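Local coordinates for protein prephenate dehydrogenase (Aquifex aeolicus, PDB 2G5C) that probably catalyses the NAD+-dependent oxidative decarboxylation of prephenate to 3-(4-hydroxyphenyl)pyruvate in tyrosine biosynthesis, and binds NAD, at residues A[66-71]-A[76-81]; A[101-106]-A[144-149]. All coordinates share one frame; numbering follows the deposited sequence.

Contact 1: A[66-71]-A[76-81]. With NAD (nicotinamide-adenine-dinucleotide), chain E.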
loop_
_atom_site.group_PDB
_atom_site.type_symbol
_atom_site.label_atom_id
_atom_site.label_comp_id
_atom_site.label_asym_id
_atom_site.label_seq_id
_atom_site.Cartn_x
_atom_site.Cartn_y
_atom_site.Cartn_z
ATOM N N VAL A 66 -2.806 -9.665 -34.399
ATOM C CA VAL A 66 -3.767 -9.944 -33.342
ATOM C C VAL A 66 -3.240 -9.646 -31.938
ATOM O O VAL A 66 -2.130 -10.037 -31.583
ATOM C CB VAL A 66 -4.220 -11.419 -33.411
ATOM C CG1 VAL A 66 -5.287 -11.695 -32.365
ATOM C CG2 VAL A 66 -4.750 -11.726 -34.810
HETATM N N MSE A 67 -4.050 -8.949 -31.144
HETATM C CA MSE A 67 -3.677 -8.604 -29.772
HETATM C C MSE A 67 -4.635 -9.256 -28.783
HETATM O O MSE A 67 -5.754 -8.786 -28.590
HETATM C CB MSE A 67 -3.698 -7.085 -29.574
HETATM C CG MSE A 67 -3.390 -6.629 -28.137
HETATM SE SE MSE A 67 -1.562 -6.971 -27.600
HETATM C CE MSE A 67 -0.710 -5.581 -28.631
ATOM N N LEU A 68 -4.189 -10.347 -28.168
ATOM C CA LEU A 68 -4.996 -11.057 -27.190
ATOM C C LEU A 68 -5.121 -10.170 -25.952
ATOM O O LEU A 68 -4.133 -9.895 -25.257
ATOM C CB LEU A 68 -4.340 -12.396 -26.846
ATOM C CG LEU A 68 -4.170 -13.334 -28.049
ATOM C CD1 LEU A 68 -3.451 -14.595 -27.613
ATOM C CD2 LEU A 68 -5.529 -13.677 -28.640
ATOM N N SER A 69 -6.344 -9.720 -25.692
ATOM C CA SER A 69 -6.617 -8.828 -24.577
ATOM C C SER A 69 -7.780 -9.314 -23.728
ATOM O O SER A 69 -8.442 -8.528 -23.054
ATOM C CB SER A 69 -6.914 -7.434 -25.121
ATOM O OG SER A 69 -5.940 -7.072 -26.085
ATOM N N SER A 70 -8.029 -10.616 -23.779
ATOM C CA SER A 70 -9.092 -11.235 -23.004
ATOM C C SER A 70 -8.428 -11.891 -21.791
ATOM O O SER A 70 -7.216 -11.789 -21.615
ATOM C CB SER A 70 -9.807 -12.291 -23.858
ATOM O OG SER A 70 -8.881 -13.223 -24.400
ATOM N N PRO A 71 -9.211 -12.545 -20.925
ATOM C CA PRO A 71 -8.583 -13.181 -19.762
ATOM C C PRO A 71 -7.569 -14.246 -20.189
ATOM O O PRO A 71 -7.805 -14.998 -21.139
ATOM C CB PRO A 71 -9.777 -13.763 -19.013
ATOM C CG PRO A 71 -10.845 -12.735 -19.276
ATOM C CD PRO A 71 -10.674 -12.475 -20.760
ATOM N N ARG A 76 -5.474 -20.034 -24.452
ATOM C CA ARG A 76 -5.272 -21.351 -25.046
ATOM C C ARG A 76 -6.424 -21.803 -25.946
ATOM O O ARG A 76 -6.191 -22.310 -27.045
ATOM C CB ARG A 76 -5.007 -22.388 -23.950
ATOM C CG ARG A 76 -3.680 -22.183 -23.223
ATOM C CD ARG A 76 -3.436 -23.273 -22.190
ATOM N NE ARG A 76 -2.143 -23.147 -21.514
ATOM C CZ ARG A 76 -1.846 -22.219 -20.608
ATOM N NH1 ARG A 76 -2.745 -21.315 -20.251
ATOM N NH2 ARG A 76 -0.644 -22.200 -20.050
ATOM N N GLU A 77 -7.659 -21.609 -25.491
ATOM C CA GLU A 77 -8.834 -21.998 -26.270
ATOM C C GLU A 77 -8.974 -21.172 -27.546
ATOM O O GLU A 77 -9.271 -21.708 -28.612
ATOM C CB GLU A 77 -10.103 -21.846 -25.427
ATOM C CG GLU A 77 -10.265 -20.464 -24.812
ATOM C CD GLU A 77 -11.557 -20.307 -24.031
ATOM O OE1 GLU A 77 -12.624 -20.188 -24.668
ATOM O OE2 GLU A 77 -11.499 -20.307 -22.779
ATOM N N ILE A 78 -8.765 -19.865 -27.431
ATOM C CA ILE A 78 -8.868 -18.960 -28.572
ATOM C C ILE A 78 -7.744 -19.204 -29.586
ATOM O O ILE A 78 -7.979 -19.224 -30.800
ATOM C CB ILE A 78 -8.821 -17.478 -28.105
ATOM C CG1 ILE A 78 -9.985 -17.195 -27.153
ATOM C CG2 ILE A 78 -8.898 -16.540 -29.300
ATOM C CD1 ILE A 78 -9.983 -15.789 -26.581
ATOM N N ALA A 79 -6.526 -19.397 -29.085
ATOM C CA ALA A 79 -5.374 -19.630 -29.951
ATOM C C ALA A 79 -5.583 -20.839 -30.859
ATOM O O ALA A 79 -5.272 -20.791 -32.050
ATOM C CB ALA A 79 -4.109 -19.823 -29.106
ATOM N N LYS A 80 -6.107 -21.920 -30.289
ATOM C CA LYS A 80 -6.347 -23.142 -31.045
ATOM C C LYS A 80 -7.318 -22.904 -32.196
ATOM O O LYS A 80 -7.165 -23.479 -33.274
ATOM C CB LYS A 80 -6.885 -24.242 -30.126
ATOM C CG LYS A 80 -5.945 -24.593 -28.984
ATOM C CD LYS A 80 -6.439 -25.790 -28.189
ATOM C CE LYS A 80 -6.158 -27.097 -28.921
ATOM N NZ LYS A 80 -4.691 -27.360 -29.022
ATOM N N LYS A 81 -8.318 -22.062 -31.973
ATOM C CA LYS A 81 -9.272 -21.774 -33.030
ATOM C C LYS A 81 -8.605 -20.883 -34.068
ATOM O O LYS A 81 -8.753 -21.096 -35.270
ATOM C CB LYS A 81 -10.514 -21.088 -32.465
ATOM C CG LYS A 81 -11.284 -21.942 -31.474
ATOM C CD LYS A 81 -12.760 -21.594 -31.496
ATOM C CE LYS A 81 -13.508 -22.262 -30.356
ATOM N NZ LYS A 81 -13.072 -21.732 -29.031
HETATM P PA NAD E . -11.776 -6.341 -19.058
HETATM O O1A NAD E . -11.923 -4.879 -19.130
HETATM O O2A NAD E . -12.706 -7.062 -18.105
HETATM O O5B NAD E . -11.933 -6.882 -20.548
HETATM C C5B NAD E . -11.853 -8.255 -20.805
HETATM C C4B NAD E . -12.678 -8.573 -22.039
HETATM O O4B NAD E . -12.571 -9.964 -22.193
HETATM C C3B NAD E . -14.185 -8.284 -21.857
HETATM O O3B NAD E . -14.673 -7.346 -22.808
HETATM C C2B NAD E . -14.817 -9.675 -21.953
HETATM O O2B NAD E . -16.127 -9.728 -22.478
HETATM C C1B NAD E . -13.767 -10.368 -22.790
HETATM N N9A NAD E . -13.743 -11.840 -22.843
HETATM C C8A NAD E . -13.905 -12.755 -21.828
HETATM N N7A NAD E . -13.801 -13.992 -22.343
HETATM C C5A NAD E . -13.574 -13.889 -23.672
HETATM C C6A NAD E . -13.383 -14.813 -24.711
HETATM N N6A NAD E . -13.403 -16.113 -24.478
HETATM N N1A NAD E . -13.167 -14.355 -26.012
HETATM C C2A NAD E . -13.140 -12.987 -26.289
HETATM N N3A NAD E . -13.329 -12.066 -25.268
HETATM C C4A NAD E . -13.540 -12.525 -23.990
HETATM O O3 NAD E . -10.246 -6.773 -18.674
HETATM P PN NAD E . -8.923 -5.900 -18.940
HETATM O O1N NAD E . -9.102 -5.151 -20.198
HETATM O O2N NAD E . -8.664 -5.087 -17.720
HETATM O O5D NAD E . -7.684 -6.926 -19.075
HETATM C C5D NAD E . -7.610 -7.859 -20.136
HETATM C C4D NAD E . -6.285 -8.654 -20.138
HETATM O O4D NAD E . -5.193 -7.774 -19.924
HETATM C C3D NAD E . -6.114 -9.792 -19.123
HETATM O O3D NAD E . -5.654 -10.954 -19.816
HETATM C C2D NAD E . -5.084 -9.304 -18.115
HETATM O O2D NAD E . -4.259 -10.351 -17.611
HETATM C C1D NAD E . -4.330 -8.237 -18.906
HETATM N N1N NAD E . -3.839 -7.051 -18.137
HETATM C C2N NAD E . -4.752 -6.345 -17.357
HETATM C C3N NAD E . -4.327 -5.229 -16.624
HETATM C C7N NAD E . -5.325 -4.479 -15.790
HETATM O O7N NAD E . -4.877 -3.395 -15.086
HETATM N N7N NAD E . -6.601 -4.811 -15.704
HETATM C C4N NAD E . -2.961 -4.839 -16.692
HETATM C C5N NAD E . -2.044 -5.563 -17.487
HETATM C C6N NAD E . -2.501 -6.677 -18.211
#

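Contact 2: A[101-106]-A[144-149]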
loop_
_atom_site.group_PDB
_atom_site.type_symbol
_atom_site.label_atom_id
_atom_site.label_comp_id
_atom_site.label_asym_id
_atom_site.label_seq_id
_atom_site.Cartn_x
_atom_site.Cartn_y
_atom_site.Cartn_z
ATOM N N LYS A 101 4.869 -20.506 -18.665
ATOM C CA LYS A 101 4.395 -21.633 -19.460
ATOM C C LYS A 101 3.420 -21.243 -20.568
ATOM O O LYS A 101 3.375 -21.885 -21.620
ATOM C CB LYS A 101 3.740 -22.678 -18.555
ATOM C CG LYS A 101 3.367 -23.957 -19.281
ATOM C CD LYS A 101 2.889 -25.030 -18.318
ATOM C CE LYS A 101 2.720 -26.362 -19.035
ATOM N NZ LYS A 101 4.003 -26.828 -19.646
ATOM N N LEU A 102 2.641 -20.194 -20.327
ATOM C CA LEU A 102 1.669 -19.729 -21.307
ATOM C C LEU A 102 2.314 -19.396 -22.645
ATOM O O LEU A 102 1.729 -19.625 -23.701
ATOM C CB LEU A 102 0.946 -18.489 -20.785
ATOM C CG LEU A 102 0.028 -17.797 -21.793
ATOM C CD1 LEU A 102 -1.217 -18.651 -22.027
ATOM C CD2 LEU A 102 -0.357 -16.422 -21.270
ATOM N N VAL A 103 3.520 -18.842 -22.600
ATOM C CA VAL A 103 4.216 -18.470 -23.819
ATOM C C VAL A 103 4.591 -19.679 -24.666
ATOM O O VAL A 103 4.466 -19.637 -25.885
ATOM C CB VAL A 103 5.490 -17.656 -23.516
ATOM C CG1 VAL A 103 6.282 -17.435 -24.793
ATOM C CG2 VAL A 103 5.112 -16.316 -22.905
ATOM N N TYR A 104 5.046 -20.748 -24.022
ATOM C CA TYR A 104 5.433 -21.955 -24.745
ATOM C C TYR A 104 4.216 -22.692 -25.288
ATOM O O TYR A 104 4.273 -23.280 -26.371
ATOM C CB TYR A 104 6.251 -22.880 -23.838
ATOM C CG TYR A 104 7.505 -22.221 -23.301
ATOM C CD1 TYR A 104 8.499 -21.763 -24.166
ATOM C CD2 TYR A 104 7.680 -22.024 -21.933
ATOM C CE1 TYR A 104 9.635 -21.119 -23.681
ATOM C CE2 TYR A 104 8.813 -21.381 -21.438
ATOM C CZ TYR A 104 9.784 -20.930 -22.317
ATOM O OH TYR A 104 10.893 -20.272 -21.835
ATOM N N ASP A 105 3.115 -22.666 -24.544
ATOM C CA ASP A 105 1.906 -23.336 -25.006
ATOM C C ASP A 105 1.343 -22.605 -26.219
ATOM O O ASP A 105 0.865 -23.236 -27.165
ATOM C CB ASP A 105 0.844 -23.396 -23.901
ATOM C CG ASP A 105 1.285 -24.222 -22.711
ATOM O OD1 ASP A 105 2.055 -25.184 -22.905
ATOM O OD2 ASP A 105 0.851 -23.918 -21.580
ATOM N N LEU A 106 1.401 -21.277 -26.194
ATOM C CA LEU A 106 0.895 -20.493 -27.311
ATOM C C LEU A 106 1.773 -20.665 -28.546
ATOM O O LEU A 106 1.269 -20.647 -29.673
ATOM C CB LEU A 106 0.780 -19.012 -26.926
ATOM C CG LEU A 106 -0.286 -18.715 -25.860
ATOM C CD1 LEU A 106 -0.418 -17.210 -25.650
ATOM C CD2 LEU A 106 -1.625 -19.296 -26.296
ATOM N N THR A 144 8.522 -11.301 -24.119
ATOM C CA THR A 144 9.231 -12.499 -23.702
ATOM C C THR A 144 9.566 -13.418 -24.872
ATOM O O THR A 144 8.928 -14.452 -25.076
ATOM C CB THR A 144 8.420 -13.286 -22.649
ATOM O OG1 THR A 144 7.169 -13.696 -23.207
ATOM C CG2 THR A 144 8.154 -12.413 -21.429
ATOM N N PRO A 145 10.577 -13.045 -25.664
ATOM C CA PRO A 145 10.957 -13.880 -26.802
ATOM C C PRO A 145 11.709 -15.124 -26.338
ATOM O O PRO A 145 12.317 -15.136 -25.264
ATOM C CB PRO A 145 11.832 -12.947 -27.629
ATOM C CG PRO A 145 12.520 -12.141 -26.574
ATOM C CD PRO A 145 11.384 -11.812 -25.621
ATOM N N THR A 146 11.641 -16.175 -27.144
ATOM C CA THR A 146 12.325 -17.426 -26.850
ATOM C C THR A 146 13.216 -17.743 -28.047
ATOM O O THR A 146 13.449 -16.882 -28.900
ATOM C CB THR A 146 11.333 -18.585 -26.663
ATOM O OG1 THR A 146 10.681 -18.860 -27.911
ATOM C CG2 THR A 146 10.292 -18.231 -25.616
ATOM N N LYS A 147 13.705 -18.977 -28.120
ATOM C CA LYS A 147 14.563 -19.366 -29.232
ATOM C C LYS A 147 13.724 -19.605 -30.484
ATOM O O LYS A 147 14.188 -19.384 -31.600
ATOM C CB LYS A 147 15.355 -20.627 -28.878
ATOM C CG LYS A 147 16.468 -20.952 -29.865
ATOM C CD LYS A 147 17.320 -22.115 -29.375
ATOM C CE LYS A 147 18.499 -22.383 -30.305
ATOM N NZ LYS A 147 19.377 -23.464 -29.774
ATOM N N LYS A 148 12.483 -20.043 -30.289
ATOM C CA LYS A 148 11.576 -20.313 -31.402
ATOM C C LYS A 148 10.904 -19.042 -31.914
ATOM O O LYS A 148 10.212 -19.066 -32.932
ATOM C CB LYS A 148 10.496 -21.309 -30.974
ATOM C CG LYS A 148 11.039 -22.617 -30.427
ATOM C CD LYS A 148 9.915 -23.586 -30.100
ATOM C CE LYS A 148 10.456 -24.878 -29.503
ATOM N NZ LYS A 148 9.373 -25.870 -29.254
ATOM N N THR A 149 11.108 -17.935 -31.206
ATOM C CA THR A 149 10.513 -16.658 -31.589
ATOM C C THR A 149 11.068 -16.137 -32.910
ATOM O O THR A 149 12.267 -16.224 -33.169
ATOM C CB THR A 149 10.741 -15.588 -30.500
ATOM O OG1 THR A 149 10.155 -16.028 -29.270
ATOM C CG2 THR A 149 10.106 -14.270 -30.907
#

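Contact 1: A[66-71]-A[76-81]
Ile78 reaches from helix 72-85 to Leu68, the last residue of strand 65-68, and to Ser70 in the turn after it. Its CB points at that segment, and there the chain divides into two branches. The short branch, CG2, lies against Leu68 CD2 at 4.5 Å, a loose apolar contact between helix and strand. The other branch leaves with CG1 beside the backbone N (chi1 -60°) and runs on extended, so that CD1 is carried out over one face of the NAD adenine. There the methyl meets Ser70 OG at 3.5 Å and, at the same distance of 3.5 Å, NAD N1A. Strand 65-68, helix 72-85 and strand 91-94 form a beta-alpha-beta unit of the Rossmann-type domain, and the strand-to-helix turn at Ser69, Ser70 and Pro71 lies at the dinucleotide. Ser70 CB lies over the same face, 3.7 Å from NAD C4A, while its OG is hydrogen-bonded to Thr74 OG1 in the first turn of the helix. The Ser70 backbone O accepts a short bond of 2.5 Å from O3D, a hydroxyl of the nicotinamide ribose. Pro71 puts its CD over this face too, 3.4 Å from NAD C8A.

Contact 2: A[101-106]-A[144-149]
Helix 101-110, the crossover between strands 91-94 and 114-120 of the nucleotide-binding domain, sets Val103 and Tyr104 against Thr144 and Thr146 of the loop that follows strand 140-143. Val103 points at the loop and uses both methyls. CG2, beside the backbone N, presses on Thr144 OG1 at 3.3 Å; CG1, anti to the backbone N (chi1 173°), lies 4.2 Å from Thr146 CG2. The Thr144 hydroxyl is buried here, and OG1 has no polar partner anywhere in the model. Thr146 CG2 also meets the Tyr104 ring obliquely, 3.5 Å from CE1; the tyrosine leaves its backbone to one side, and only its ring swings nearer. Strand 140-143 runs antiparallel to its neighbour 114-120 in the Rossmann-type sheet and parallel to 167-170, and the loop beyond it leads into helix 151-163. Thr146 and Thr149 bridge the turn of the loop: Thr146 N gives Thr149 OG1 an almost straight bond of 2.6 Å (176°), while the Thr146 hydroxyl takes a weak bond from Lys148 N, an ST turn, and is hydrogen-bonded to Glu107 of the same helix as Val103. Pro173, at the start of long helix 173-201, touches all four contact side chains, and Tyr104 OH is hydrogen-bonded to neighbouring Glu174.

Overall arrangement
From the N terminus, contact 1 closes first: segments 66-71 and 76-81 are separated by four residues, and it closes the short loop of the strand-to-helix turn beside the NAD. Contact 2 opens later, at helix 101-110, and closes after 37 residues that include strands 114-120 and 140-143. The two are in series and neither nest nor cross. The centres of contact 1 and contact 2 lie about 14 Å apart, yet their helices pack together. Arg76 NH2 forms a salt bridge of 2.7 Å with Asp105 OD2, and Ala79 CB lies 3.8 Å from Leu106 CD2. Neighbouring helices thereby link the cofactor-side turn to the loop beside helix 173-201.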